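PDB 4OPE: Nrps/pks from Streptomyces albus, which is a ketosynthase domain of the oxazolomycin assembly line that probably catalyses the decarboxylative condensation extending the growing polyketide chain. Local coordinates for residues F27-V38 with S344-A352; A360-Q371 with L413-A421. One frame throughout, in Å; residues are numbered along the deposited sequence.

Contact 1: F27-V38 with S344-A352; sequences FWRNLREGRDCV and SVKSGIGHA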
# COMPACT_ATOMS: atom_id res chain seq x y z
N PHE A 27 15.18 23.76 -0.11
CA PHE A 27 14.10 23.57 -1.05
C PHE A 27 13.40 24.87 -1.31
O PHE A 27 13.09 25.21 -2.47
CB PHE A 27 13.11 22.56 -0.46
CG PHE A 27 12.05 22.03 -1.42
CD1 PHE A 27 12.35 21.72 -2.72
CD2 PHE A 27 10.75 21.80 -0.97
CE1 PHE A 27 11.37 21.19 -3.57
CE2 PHE A 27 9.78 21.27 -1.80
CZ PHE A 27 10.08 20.98 -3.10
N TRP A 28 13.16 25.62 -0.24
CA TRP A 28 12.41 26.87 -0.35
C TRP A 28 13.16 27.89 -1.16
O TRP A 28 12.59 28.47 -2.04
CB TRP A 28 12.03 27.44 1.00
CG TRP A 28 11.34 28.76 0.84
CD1 TRP A 28 11.79 29.99 1.24
CD2 TRP A 28 10.09 29.01 0.16
NE1 TRP A 28 10.91 30.96 0.88
CE2 TRP A 28 9.85 30.40 0.23
CE3 TRP A 28 9.15 28.20 -0.48
CZ2 TRP A 28 8.71 30.99 -0.31
CZ3 TRP A 28 7.98 28.80 -1.02
CH2 TRP A 28 7.79 30.18 -0.93
N ARG A 29 14.43 28.09 -0.85
CA ARG A 29 15.34 28.92 -1.64
C ARG A 29 15.20 28.62 -3.14
O ARG A 29 15.02 29.55 -3.99
CB ARG A 29 16.77 28.58 -1.24
CG ARG A 29 17.67 29.72 -0.79
CD ARG A 29 18.04 29.65 0.70
NE ARG A 29 18.66 28.37 1.09
CZ ARG A 29 18.77 27.93 2.35
NH1 ARG A 29 18.32 28.67 3.38
NH2 ARG A 29 19.32 26.75 2.59
N ASN A 30 15.27 27.31 -3.47
CA ASN A 30 15.23 26.86 -4.86
C ASN A 30 13.92 27.16 -5.53
O ASN A 30 13.89 27.60 -6.66
CB ASN A 30 15.49 25.38 -4.95
CG ASN A 30 16.89 25.01 -4.56
OD1 ASN A 30 17.73 25.88 -4.27
ND2 ASN A 30 17.17 23.69 -4.53
N LEU A 31 12.81 26.87 -4.86
CA LEU A 31 11.48 27.24 -5.39
C LEU A 31 11.41 28.72 -5.56
O LEU A 31 10.90 29.19 -6.55
CB LEU A 31 10.37 26.85 -4.42
CG LEU A 31 10.19 25.36 -4.21
CD1 LEU A 31 9.48 25.05 -2.90
CD2 LEU A 31 9.44 24.73 -5.37
N ARG A 32 11.87 29.47 -4.58
CA ARG A 32 11.72 30.93 -4.58
C ARG A 32 12.47 31.56 -5.75
O ARG A 32 11.95 32.42 -6.39
CB ARG A 32 12.23 31.56 -3.26
CG ARG A 32 11.27 32.63 -2.71
CD ARG A 32 11.78 33.36 -1.48
NE ARG A 32 12.60 34.49 -1.85
CZ ARG A 32 12.22 35.77 -1.92
NH1 ARG A 32 13.10 36.68 -2.30
NH2 ARG A 32 10.98 36.16 -1.62
N GLU A 33 13.66 31.08 -6.04
CA GLU A 33 14.49 31.61 -7.12
C GLU A 33 14.15 31.04 -8.51
O GLU A 33 14.74 31.47 -9.52
CB GLU A 33 15.95 31.30 -6.82
CG GLU A 33 16.52 32.04 -5.60
CD GLU A 33 17.78 31.39 -5.01
OE1 GLU A 33 18.56 30.73 -5.77
OE2 GLU A 33 17.97 31.55 -3.76
N GLY A 34 13.21 30.10 -8.57
CA GLY A 34 12.87 29.46 -9.83
C GLY A 34 14.04 28.63 -10.34
O GLY A 34 14.36 28.68 -11.52
N ARG A 35 14.66 27.86 -9.46
CA ARG A 35 15.84 27.12 -9.84
C ARG A 35 15.53 25.84 -10.56
O ARG A 35 14.68 25.06 -10.17
CB ARG A 35 16.66 26.79 -8.62
CG ARG A 35 17.91 25.98 -8.89
CD ARG A 35 18.65 25.83 -7.56
NE ARG A 35 19.99 25.34 -7.72
CZ ARG A 35 20.80 24.96 -6.74
NH1 ARG A 35 20.38 25.01 -5.48
NH2 ARG A 35 22.02 24.51 -7.02
N ASP A 36 16.28 25.60 -11.63
CA ASP A 36 16.13 24.39 -12.39
C ASP A 36 17.11 23.43 -11.82
O ASP A 36 18.31 23.64 -11.97
CB ASP A 36 16.44 24.65 -13.84
CG ASP A 36 16.30 23.42 -14.70
OD1 ASP A 36 16.17 22.29 -14.14
OD2 ASP A 36 16.30 23.60 -15.94
N CYS A 37 16.61 22.38 -11.17
CA CYS A 37 17.44 21.45 -10.40
C CYS A 37 17.76 20.15 -11.14
O CYS A 37 18.32 19.21 -10.56
CB CYS A 37 16.73 21.12 -9.09
SG CYS A 37 16.31 22.60 -8.13
N VAL A 38 17.43 20.08 -12.42
CA VAL A 38 17.66 18.87 -13.18
C VAL A 38 19.09 18.79 -13.71
O VAL A 38 19.67 19.79 -14.07
CB VAL A 38 16.67 18.75 -14.34
CG1 VAL A 38 17.15 17.71 -15.31
CG2 VAL A 38 15.28 18.40 -13.80
N SER A 344 3.38 23.85 -11.01
CA SER A 344 3.80 22.52 -10.66
C SER A 344 5.24 22.48 -10.25
O SER A 344 6.12 22.85 -11.04
CB SER A 344 3.62 21.54 -11.81
OG SER A 344 4.03 20.20 -11.43
N VAL A 345 5.48 21.93 -9.07
CA VAL A 345 6.81 21.64 -8.59
C VAL A 345 7.67 20.80 -9.54
O VAL A 345 8.89 20.89 -9.52
CB VAL A 345 6.74 20.95 -7.21
CG1 VAL A 345 6.28 19.50 -7.33
CG2 VAL A 345 8.08 21.06 -6.46
N LYS A 346 7.05 20.00 -10.38
CA LYS A 346 7.80 19.16 -11.30
C LYS A 346 8.61 20.02 -12.29
O LYS A 346 9.62 19.57 -12.85
CB LYS A 346 6.84 18.26 -12.06
CG LYS A 346 6.02 17.34 -11.21
CD LYS A 346 5.20 16.32 -12.02
CE LYS A 346 4.83 15.11 -11.15
NZ LYS A 346 3.54 15.35 -10.44
N SER A 347 8.17 21.25 -12.55
CA SER A 347 8.86 22.05 -13.56
C SER A 347 10.26 22.43 -13.08
O SER A 347 11.17 22.68 -13.89
CB SER A 347 8.05 23.28 -13.88
OG SER A 347 7.93 24.13 -12.75
N GLY A 348 10.47 22.40 -11.78
CA GLY A 348 11.77 22.67 -11.22
C GLY A 348 12.65 21.49 -10.87
O GLY A 348 13.85 21.48 -11.16
N ILE A 349 12.07 20.48 -10.22
CA ILE A 349 12.84 19.29 -9.83
C ILE A 349 12.58 18.06 -10.67
O ILE A 349 13.30 17.09 -10.54
CB ILE A 349 12.53 18.86 -8.38
CG1 ILE A 349 11.06 18.52 -8.20
CG2 ILE A 349 12.85 19.99 -7.43
CD1 ILE A 349 10.79 17.80 -6.92
N GLY A 350 11.51 18.03 -11.44
CA GLY A 350 11.15 16.83 -12.18
C GLY A 350 10.04 16.05 -11.53
O GLY A 350 9.49 16.46 -10.55
N HIS A 351 9.71 14.91 -12.10
CA HIS A 351 8.64 14.09 -11.65
C HIS A 351 9.19 13.10 -10.64
O HIS A 351 9.78 12.10 -11.03
CB HIS A 351 8.12 13.34 -12.86
CG HIS A 351 6.90 12.52 -12.60
ND1 HIS A 351 6.46 12.22 -11.34
CD2 HIS A 351 6.02 11.93 -13.45
CE1 HIS A 351 5.37 11.47 -11.41
NE2 HIS A 351 5.08 11.28 -12.68
N ALA A 352 8.97 13.35 -9.34
CA ALA A 352 9.51 12.51 -8.29
C ALA A 352 8.73 11.22 -8.04
O ALA A 352 8.91 10.58 -6.99
CB ALA A 352 9.62 13.28 -7.01
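Phe27 meets Val345 at about a right angle: CZ at the far end of the ring approaches CG2 of Val345 at 3.9 Å. With CG anti to the backbone N (chi1 -169°), the ring swings off its helix toward 344-352. Its edge, near the ring plane, touches Ile349, CE1 lying 4.3 Å from CG2. One face is covered from within its own helix, where CD1 of Leu31 sits 3.9 Å above the ring centre. The other methyl of Leu31, CD2, reaches the same CG2 of Val345 at 4.1 Å, so both share this branch. Branched and aromatic hydrocarbon groups suit this largely buried seam, where these side-chain contacts are apolar.

Polar contact comes after the helix. Gly34, with positive phi, ends it in a Schellman motif, and the chain turns to pass the C-terminal end of helix 346-349. There Cys37 N donates to Gly348 O at 2.9 Å in a nearly straight bond (166° at the hydrogen). The bond brings the two backbones together at Gly348, and compact Cys37 points toward the other segment, its CB and SG both about 4.4 Å from CG2 of Ile349. Asp36 stiffens this bend as an Asx turn, OD1 accepting from Val38 N at 3.1 Å, while OD2 forms a salt bridge with Arg226.

Gly350, whose positive phi suits glycine, leads from the short helix into His351. KSGIGH resembles the ketosynthase motif whose histidine is, in relatives, an active-site residue; His351 is probably its counterpart. Helix 24-33 and its exit loop thus pack on the short helix leading into this thiolase-fold motif.

Contact 2: A360-Q371 with L413-A421; sequences ALTKVLLQFRHQ and LPRTAAISA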
# COMPACT_ATOMS: atom_id res chain seq x y z
N ALA A 360 4.98 18.11 -3.90
CA ALA A 360 3.92 19.03 -4.28
C ALA A 360 3.34 19.66 -2.99
O ALA A 360 3.15 20.88 -2.87
CB ALA A 360 2.85 18.29 -5.06
N LEU A 361 3.07 18.79 -2.03
CA LEU A 361 2.44 19.16 -0.80
C LEU A 361 3.36 20.05 -0.00
O LEU A 361 2.92 21.01 0.61
CB LEU A 361 2.21 17.87 -0.10
CG LEU A 361 1.67 17.77 1.27
CD1 LEU A 361 0.38 18.54 1.26
CD2 LEU A 361 1.40 16.30 1.53
N THR A 362 4.65 19.73 -0.01
CA THR A 362 5.63 20.49 0.72
C THR A 362 5.73 21.87 0.11
O THR A 362 5.77 22.89 0.82
CB THR A 362 6.98 19.78 0.69
OG1 THR A 362 6.86 18.51 1.33
CG2 THR A 362 8.04 20.56 1.44
N LYS A 363 5.72 21.93 -1.20
CA LYS A 363 5.74 23.23 -1.86
C LYS A 363 4.60 24.10 -1.41
O LYS A 363 4.78 25.25 -1.20
CB LYS A 363 5.68 23.06 -3.35
CG LYS A 363 5.80 24.36 -4.09
CD LYS A 363 4.91 24.25 -5.32
CE LYS A 363 5.39 25.15 -6.42
NZ LYS A 363 4.39 25.15 -7.53
N VAL A 364 3.41 23.56 -1.27
CA VAL A 364 2.28 24.36 -0.81
C VAL A 364 2.44 24.81 0.66
O VAL A 364 2.21 25.98 1.02
CB VAL A 364 1.00 23.55 -0.95
CG1 VAL A 364 -0.18 24.24 -0.26
CG2 VAL A 364 0.72 23.37 -2.43
N LEU A 365 2.84 23.88 1.53
CA LEU A 365 3.05 24.25 2.91
C LEU A 365 4.01 25.42 3.01
O LEU A 365 3.80 26.30 3.80
CB LEU A 365 3.57 23.07 3.71
CG LEU A 365 2.60 21.89 3.76
CD1 LEU A 365 3.16 20.73 4.56
CD2 LEU A 365 1.24 22.31 4.31
N LEU A 366 5.08 25.41 2.25
CA LEU A 366 6.04 26.51 2.28
C LEU A 366 5.41 27.76 1.75
O LEU A 366 5.65 28.83 2.24
CB LEU A 366 7.31 26.18 1.47
CG LEU A 366 8.10 25.06 2.14
CD1 LEU A 366 9.12 24.36 1.25
CD2 LEU A 366 8.73 25.64 3.42
N GLN A 367 4.58 27.63 0.74
CA GLN A 367 3.89 28.81 0.24
C GLN A 367 3.03 29.43 1.38
O GLN A 367 3.11 30.64 1.63
CB GLN A 367 3.10 28.50 -1.05
CG GLN A 367 4.04 28.33 -2.23
CD GLN A 367 3.35 28.23 -3.59
OE1 GLN A 367 3.95 28.49 -4.63
NE2 GLN A 367 2.10 27.86 -3.59
N PHE A 368 2.26 28.60 2.08
CA PHE A 368 1.47 29.08 3.18
C PHE A 368 2.37 29.83 4.15
O PHE A 368 2.08 30.98 4.52
CB PHE A 368 0.77 27.95 3.91
CG PHE A 368 -0.46 27.39 3.22
CD1 PHE A 368 -1.14 28.09 2.24
CD2 PHE A 368 -0.95 26.16 3.61
CE1 PHE A 368 -2.28 27.55 1.66
CE2 PHE A 368 -2.10 25.61 3.04
CZ PHE A 368 -2.77 26.32 2.05
N ARG A 369 3.49 29.21 4.53
CA ARG A 369 4.33 29.79 5.57
C ARG A 369 4.90 31.16 5.17
O ARG A 369 4.87 32.08 5.95
CB ARG A 369 5.48 28.86 5.96
CG ARG A 369 6.51 29.61 6.80
CD ARG A 369 7.59 28.74 7.43
NE ARG A 369 7.02 27.62 8.20
CZ ARG A 369 7.70 26.52 8.58
NH1 ARG A 369 8.99 26.36 8.29
NH2 ARG A 369 7.06 25.57 9.27
N HIS A 370 5.46 31.26 3.97
CA HIS A 370 6.05 32.49 3.50
C HIS A 370 5.08 33.38 2.72
O HIS A 370 5.43 34.46 2.33
CB HIS A 370 7.25 32.18 2.61
CG HIS A 370 8.29 31.36 3.28
ND1 HIS A 370 9.11 31.86 4.26
CD2 HIS A 370 8.66 30.07 3.10
CE1 HIS A 370 9.94 30.92 4.67
NE2 HIS A 370 9.69 29.82 3.98
N GLN A 371 3.86 32.93 2.49
CA GLN A 371 2.85 33.77 1.86
C GLN A 371 3.30 34.32 0.51
O GLN A 371 3.09 35.49 0.18
CB GLN A 371 2.45 34.89 2.79
CG GLN A 371 1.87 34.39 4.08
CD GLN A 371 1.47 35.51 5.01
OE1 GLN A 371 2.06 36.58 5.02
NE2 GLN A 371 0.45 35.28 5.79
N LEU A 413 -9.16 36.21 4.38
CA LEU A 413 -9.43 34.79 4.64
C LEU A 413 -8.19 33.95 4.62
O LEU A 413 -7.23 34.29 3.92
CB LEU A 413 -10.36 34.21 3.58
CG LEU A 413 -11.71 34.93 3.55
CD1 LEU A 413 -12.60 34.37 2.44
CD2 LEU A 413 -12.34 34.82 4.94
N PRO A 414 -8.20 32.83 5.36
CA PRO A 414 -7.10 31.88 5.30
C PRO A 414 -6.94 31.36 3.87
O PRO A 414 -7.90 30.97 3.20
CB PRO A 414 -7.53 30.77 6.24
CG PRO A 414 -8.45 31.45 7.23
CD PRO A 414 -9.22 32.40 6.35
N ARG A 415 -5.71 31.41 3.41
CA ARG A 415 -5.37 30.94 2.14
C ARG A 415 -5.71 29.48 1.99
O ARG A 415 -5.64 28.74 3.00
CB ARG A 415 -3.89 31.14 1.96
CG ARG A 415 -3.54 32.61 1.85
CD ARG A 415 -2.05 32.71 1.70
NE ARG A 415 -1.64 34.09 1.77
CZ ARG A 415 -1.63 34.83 2.87
NH1 ARG A 415 -1.99 34.33 4.04
NH2 ARG A 415 -1.24 36.09 2.80
N THR A 416 -6.10 29.08 0.77
CA THR A 416 -6.40 27.67 0.47
C THR A 416 -5.66 27.17 -0.78
O THR A 416 -5.29 27.94 -1.67
CB THR A 416 -7.91 27.39 0.24
OG1 THR A 416 -8.34 28.14 -0.88
CG2 THR A 416 -8.73 27.81 1.42
N ALA A 417 -5.42 25.87 -0.82
CA ALA A 417 -4.78 25.31 -1.96
C ALA A 417 -5.26 23.91 -2.17
O ALA A 417 -5.74 23.21 -1.25
CB ALA A 417 -3.28 25.33 -1.79
N ALA A 418 -5.14 23.51 -3.42
CA ALA A 418 -5.55 22.20 -3.82
C ALA A 418 -4.42 21.58 -4.59
O ALA A 418 -3.75 22.25 -5.36
CB ALA A 418 -6.80 22.32 -4.68
N ILE A 419 -4.23 20.28 -4.40
CA ILE A 419 -3.09 19.55 -4.96
C ILE A 419 -3.56 18.27 -5.59
O ILE A 419 -4.27 17.50 -4.94
CB ILE A 419 -2.11 19.16 -3.86
CG1 ILE A 419 -1.87 20.40 -3.00
CG2 ILE A 419 -0.82 18.59 -4.47
CD1 ILE A 419 -0.92 20.17 -1.85
N SER A 420 -3.12 18.05 -6.83
CA SER A 420 -3.46 16.86 -7.61
C SER A 420 -2.26 15.95 -7.86
O SER A 420 -1.15 16.40 -8.06
CB SER A 420 -3.99 17.24 -8.98
OG SER A 420 -5.28 17.81 -8.95
N ALA A 421 -2.53 14.66 -7.88
CA ALA A 421 -1.58 13.69 -8.32
C ALA A 421 -2.33 12.53 -8.99
O ALA A 421 -3.19 11.89 -8.38
CB ALA A 421 -0.80 13.20 -7.13
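Helix-on-sheet packing of the thiolase fold brings helix 360-370 over strand 416-421, nearly antiparallel at 168° with the axes 9.1 Å apart. Strand alternation turns Ala417 and Ile419 to the helix; Ala360, Leu361 and Val364 answer Ile419, and Val364 and Phe368 answer Ala417. Ile419 divides its work: CG2 lies 3.7 Å from CB of Ala360, while CD1 meets CG2 of Val364 tip to tip at 3.6 Å. Leu361 crosses the same CD1 at about a right angle with its own CD1. Alanine suits position 417, since its CB must fit under both CG1 of Val364, 3.6 Å away, and CZ of Phe368.

Phe368 has CG anti to its carbonyl carbon (chi1 -77°), which sends the ring down to the strand; its edge faces the backbone at Thr416 C and Ala417 N, and CG1 of Val364 covers one face. CE1 lies 3.9 Å from CB of Arg415. The extended Gln371 crosses the guanidinium of Arg415, CG 3.6 Å above its centre and the amide plane tilted 36° from it. This is van der Waals packing; NE2 and NH1, both donors, make no hydrogen bond. Arg415 instead pairs with Glu435 and Trp402 (carbonyl bond and cation-pi).

Within the sheet, Leu433 touches Leu361 and Phe368, and Glu309 adjoins Ala360, Val364 and Ile419; on helix residues that miss the strand, helix 24-33 packs against Thr362 and Leu366.

In the fold
Helix 356-370 joins the two contacts: in contact 2 it lies on strand 416-422, and helix 24-33 of contact 1 packs against it too. Phe27 meets Thr362 and Leu366, while Trp28 stacks on His370. Glu309 supplies a polar tie, accepting from Val345 N and forming a salt bridge with Lys363. Both contacts are largely buried, but contact 2 runs out to the surface at Gln371. Their chemistry differs with their place. Contact 1 combines apolar packing with one backbone hydrogen bond from the exit loop; contact 2 is mainly apolar helix-on-strand packing, ending in Gln371 over Arg415, with no hydrogen bond between its segments.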